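Local coordinates for peptide ABC transporter permease (Staphylococcus hominis, PDB 6EXS), which probably couples uptake of peptides, including thioalcohol-conjugated malodour precursors, to proton movement across the membrane, as a POT-family member of the major facilitator superfamily, at residues A[259-262]-A[263-267]; A[355-359]-A[360-364]. One frame throughout, in Å; residues are numbered along the deposited sequence.

Contact 1: A[259-262]-A[263-267]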
loop_
_atom_site.group_PDB
_atom_site.type_symbol
_atom_site.label_atom_id
_atom_site.label_comp_id
_atom_site.label_asym_id
_atom_site.label_seq_id
_atom_site.Cartn_x
_atom_site.Cartn_y
_atom_site.Cartn_z
ATOM N N LEU A 259 -3.607 4.419 -16.203
ATOM C CA LEU A 259 -3.015 5.288 -15.179
ATOM C C LEU A 259 -1.730 4.725 -14.568
ATOM O O LEU A 259 -0.768 5.465 -14.395
ATOM C CB LEU A 259 -4.035 5.632 -14.083
ATOM C CG LEU A 259 -5.032 6.742 -14.404
ATOM C CD1 LEU A 259 -6.099 6.820 -13.346
ATOM C CD2 LEU A 259 -4.345 8.082 -14.526
ATOM N N GLY A 260 -1.711 3.426 -14.298
ATOM C CA GLY A 260 -0.542 2.744 -13.756
ATOM C C GLY A 260 0.647 2.685 -14.692
ATOM O O GLY A 260 1.771 2.481 -14.239
ATOM N N VAL A 261 0.414 2.855 -15.999
ATOM C CA VAL A 261 1.462 2.837 -17.017
ATOM C C VAL A 261 1.885 4.281 -17.329
ATOM O O VAL A 261 3.080 4.559 -17.395
ATOM C CB VAL A 261 1.014 2.046 -18.293
ATOM C CG1 VAL A 261 2.038 2.162 -19.422
ATOM C CG2 VAL A 261 0.753 0.576 -17.974
ATOM N N ALA A 262 0.902 5.189 -17.509
ATOM C CA ALA A 262 1.114 6.590 -17.878
ATOM C C ALA A 262 1.833 7.429 -16.822
ATOM O O ALA A 262 2.823 8.089 -17.159
ATOM C CB ALA A 262 -0.205 7.242 -18.269
ATOM N N LEU A 263 1.329 7.430 -15.561
ATOM C CA LEU A 263 1.888 8.218 -14.456
ATOM C C LEU A 263 3.403 8.014 -14.286
ATOM O O LEU A 263 4.093 9.030 -14.294
ATOM C CB LEU A 263 1.135 8.025 -13.124
ATOM C CG LEU A 263 -0.335 8.460 -13.091
ATOM C CD1 LEU A 263 -1.040 7.854 -11.910
ATOM C CD2 LEU A 263 -0.486 9.972 -13.102
ATOM N N PRO A 264 3.979 6.775 -14.234
ATOM C CA PRO A 264 5.453 6.666 -14.158
ATOM C C PRO A 264 6.165 7.312 -15.358
ATOM O O PRO A 264 7.173 7.993 -15.160
ATOM C CB PRO A 264 5.708 5.157 -14.102
ATOM C CG PRO A 264 4.416 4.543 -13.741
ATOM C CD PRO A 264 3.343 5.438 -14.232
ATOM N N ILE A 265 5.624 7.131 -16.588
ATOM C CA ILE A 265 6.180 7.726 -17.811
ATOM C C ILE A 265 6.177 9.262 -17.681
ATOM O O ILE A 265 7.236 9.873 -17.835
ATOM C CB ILE A 265 5.488 7.216 -19.120
ATOM C CG1 ILE A 265 5.687 5.684 -19.302
ATOM C CG2 ILE A 265 5.986 8.005 -20.366
ATOM C CD1 ILE A 265 4.731 4.989 -20.287
ATOM N N ILE A 266 5.007 9.861 -17.327
ATOM C CA ILE A 266 4.825 11.306 -17.130
ATOM C C ILE A 266 5.846 11.855 -16.118
ATOM O O ILE A 266 6.440 12.906 -16.364
ATOM C CB ILE A 266 3.348 11.648 -16.753
ATOM C CG1 ILE A 266 2.398 11.413 -17.957
ATOM C CG2 ILE A 266 3.198 13.090 -16.217
ATOM C CD1 ILE A 266 0.893 11.285 -17.599
ATOM N N TYR A 267 6.075 11.123 -15.011
ATOM C CA TYR A 267 7.006 11.524 -13.960
ATOM C C TYR A 267 8.457 11.475 -14.401
ATOM O O TYR A 267 9.152 12.480 -14.238
ATOM C CB TYR A 267 6.774 10.734 -12.657
ATOM C CG TYR A 267 5.650 11.319 -11.827
ATOM C CD1 TYR A 267 5.887 12.370 -10.941
ATOM C CD2 TYR A 267 4.340 10.875 -11.976
ATOM C CE1 TYR A 267 4.851 12.944 -10.209
ATOM C CE2 TYR A 267 3.293 11.453 -11.262
ATOM C CZ TYR A 267 3.556 12.481 -10.371
ATOM O OH TYR A 267 2.538 13.046 -9.653
#
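Pro-264 presses its CD against two carbonyls of the preceding turn, 3.3 Å from the O of Gly-260 and 3.3 Å from the O of Val-261. A proline nitrogen carries no hydrogen, so the Gly-260 carbonyl loses its usual helical donor and the helix kinks here. Backbone bonds hold on either side of the break: Leu-263 N reaches Leu-259 O at 3.1 Å, the donor tilted 25° from the carbonyl plane, and Ile-266 N meets Ala-262 O at 2.8 Å, nearly head-on. On the surface, Val-261 and Ile-265 lie side by side, CG1 to CD1 4.0 Å. Val-261 sets CG1 anti to its backbone N (chi1 173°), beside its own carbonyl carbon and hence facing the next turn. Ile-266 CD1 lies 4.2 Å from Ala-262 CB, while Leu-259 CD2 and Leu-263 CD1 approach to 4.2 Å. Farther out, both leucines touch Met-72 of helix 56-72. Ser-443 of helix 430-451 touches the proline ring, and its OG makes up for the lost donor by hydrogen-bonding the Gly-260 O. Tyr-267 packs against the same helix, and its hydroxyl is hydrogen-bonded to a bound monoolein. The whole is a proline kink within helix 249-273.

Contact 2: A[355-359]-A[360-364]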
loop_
_atom_site.group_PDB
_atom_site.type_symbol
_atom_site.label_atom_id
_atom_site.label_comp_id
_atom_site.label_asym_id
_atom_site.label_seq_id
_atom_site.Cartn_x
_atom_site.Cartn_y
_atom_site.Cartn_z
ATOM N N LEU A 355 24.244 -2.215 9.035
ATOM C CA LEU A 355 25.030 -1.279 9.854
ATOM C C LEU A 355 26.402 -1.849 10.235
ATOM O O LEU A 355 27.372 -1.091 10.314
ATOM C CB LEU A 355 24.258 -0.849 11.106
ATOM C CG LEU A 355 24.638 0.513 11.669
ATOM C CD1 LEU A 355 23.425 1.412 11.772
ATOM C CD2 LEU A 355 25.345 0.376 13.009
ATOM N N LYS A 356 26.478 -3.179 10.457
ATOM C CA LYS A 356 27.730 -3.869 10.783
ATOM C C LYS A 356 28.643 -3.991 9.549
ATOM O O LYS A 356 29.867 -3.932 9.690
ATOM C CB LYS A 356 27.471 -5.232 11.462
ATOM C CG LYS A 356 26.936 -5.132 12.901
ATOM C CD LYS A 356 27.974 -4.601 13.895
ATOM C CE LYS A 356 27.391 -4.275 15.245
ATOM N NZ LYS A 356 28.403 -3.640 16.131
ATOM N N MET A 357 28.040 -4.113 8.339
ATOM C CA MET A 357 28.743 -4.177 7.052
ATOM C C MET A 357 29.276 -2.792 6.659
ATOM O O MET A 357 30.255 -2.709 5.919
ATOM C CB MET A 357 27.828 -4.725 5.945
ATOM C CG MET A 357 27.642 -6.224 5.990
ATOM S SD MET A 357 26.662 -6.862 4.607
ATOM C CE MET A 357 27.920 -6.984 3.340
ATOM N N GLY A 358 28.624 -1.734 7.157
ATOM C CA GLY A 358 28.987 -0.337 6.937
ATOM C C GLY A 358 28.913 0.106 5.493
ATOM O O GLY A 358 27.831 0.134 4.911
ATOM N N LYS A 359 30.068 0.473 4.916
ATOM C CA LYS A 359 30.202 0.906 3.519
ATOM C C LYS A 359 30.377 -0.296 2.564
ATOM O O LYS A 359 30.070 -0.187 1.375
ATOM C CB LYS A 359 31.324 1.957 3.352
ATOM C CG LYS A 359 32.701 1.538 3.866
ATOM C CD LYS A 359 33.714 2.672 3.729
ATOM C CE LYS A 359 35.084 2.294 4.244
ATOM N NZ LYS A 359 36.050 3.419 4.131
ATOM N N LYS A 360 30.838 -1.447 3.108
ATOM C CA LYS A 360 31.040 -2.719 2.402
ATOM C C LYS A 360 29.672 -3.403 2.100
ATOM O O LYS A 360 29.627 -4.390 1.362
ATOM C CB LYS A 360 31.981 -3.627 3.235
ATOM C CG LYS A 360 32.458 -4.915 2.554
ATOM C CD LYS A 360 31.795 -6.157 3.175
ATOM C CE LYS A 360 31.802 -7.367 2.266
ATOM N NZ LYS A 360 30.729 -7.298 1.238
ATOM N N GLN A 361 28.561 -2.843 2.641
ATOM C CA GLN A 361 27.182 -3.323 2.463
ATOM C C GLN A 361 26.721 -3.335 0.985
ATOM O O GLN A 361 27.250 -2.543 0.194
ATOM C CB GLN A 361 26.200 -2.527 3.358
ATOM C CG GLN A 361 25.793 -1.144 2.847
ATOM C CD GLN A 361 24.686 -0.572 3.693
ATOM O OE1 GLN A 361 23.505 -0.832 3.466
ATOM N NE2 GLN A 361 25.042 0.192 4.711
ATOM N N PRO A 362 25.741 -4.200 0.590
ATOM C CA PRO A 362 25.282 -4.191 -0.807
ATOM C C PRO A 362 24.619 -2.874 -1.194
ATOM O O PRO A 362 24.019 -2.203 -0.348
ATOM C CB PRO A 362 24.282 -5.351 -0.867
ATOM C CG PRO A 362 23.819 -5.524 0.520
ATOM C CD PRO A 362 25.008 -5.214 1.378
ATOM N N SER A 363 24.740 -2.511 -2.478
ATOM C CA SER A 363 24.175 -1.287 -3.037
ATOM C C SER A 363 22.648 -1.365 -3.196
ATOM O O SER A 363 22.050 -2.429 -3.012
ATOM C CB SER A 363 24.841 -0.962 -4.370
ATOM O OG SER A 363 24.492 -1.889 -5.384
ATOM N N LEU A 364 22.030 -0.220 -3.538
ATOM C CA LEU A 364 20.595 -0.050 -3.770
ATOM C C LEU A 364 20.101 -1.065 -4.816
ATOM O O LEU A 364 19.110 -1.763 -4.586
ATOM C CB LEU A 364 20.350 1.389 -4.268
ATOM C CG LEU A 364 19.316 2.233 -3.531
ATOM C CD1 LEU A 364 19.626 3.707 -3.684
ATOM C CD2 LEU A 364 17.925 1.963 -4.057
#
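Lys-360 opens the second segment by closing a turn on Met-357: its N gives a weak hydrogen bond to the O of Met-357 at 3.1 Å, with an N-H...O angle of only 132°. Its side chain, bent at chi2 and chi4, crosses the end of the methionine at a slant, with CD, CE and NZ round its methyl, NZ 3.5 Å from CE of Met-357. Gln-361 makes the firmer link. NE2 donates to the O of Gly-358 at 2.8 Å, in the carbonyl plane, and the acceptor lies close to the amide's own plane. CG of Gln-361 stands between its backbone N and carbonyl carbon (chi1 79°), which folds the chain back toward this carbonyl. OE1 is held by Lys-367 NZ, so both ends of the amide are engaged and its flip is fixed. CB of Gln-361 also rests 3.8 Å from CB of Met-357. Pro-362 then meets the methionine roughly at right angles, CD lying 3.9 Å from CE, and its ring also touches Trp-354. Gly-358, the first residue past helix 338-357 to leave helical angles, with positive phi (63°), occupies the second position of a type II' beta turn from Met-357 to Lys-360; the turn reverses the chain, and extended Gln-361 and Pro-362 lead to helix 364-389.

Contact 1 sits partly buried within a single helix, whereas contact 2 lies on the surface where one helix gives way to the next; their centres are 32 Å apart and they do not touch. In 259-267 the helix runs on through its kink and mostly apolar side chains meet one another. In 355-364 the helix stops: a glycine turn, a glutamine amide and one lysine chain take the place of the aliphatic pairs, with methionine and proline as the main apolar pair. A neighbouring helix supports contact 1, whereas contact 2 leans on the helix it leaves, through Trp-354. Each interrupts regular helical bonding, by a missing amide hydrogen in contact 1 and by positive phi in contact 2.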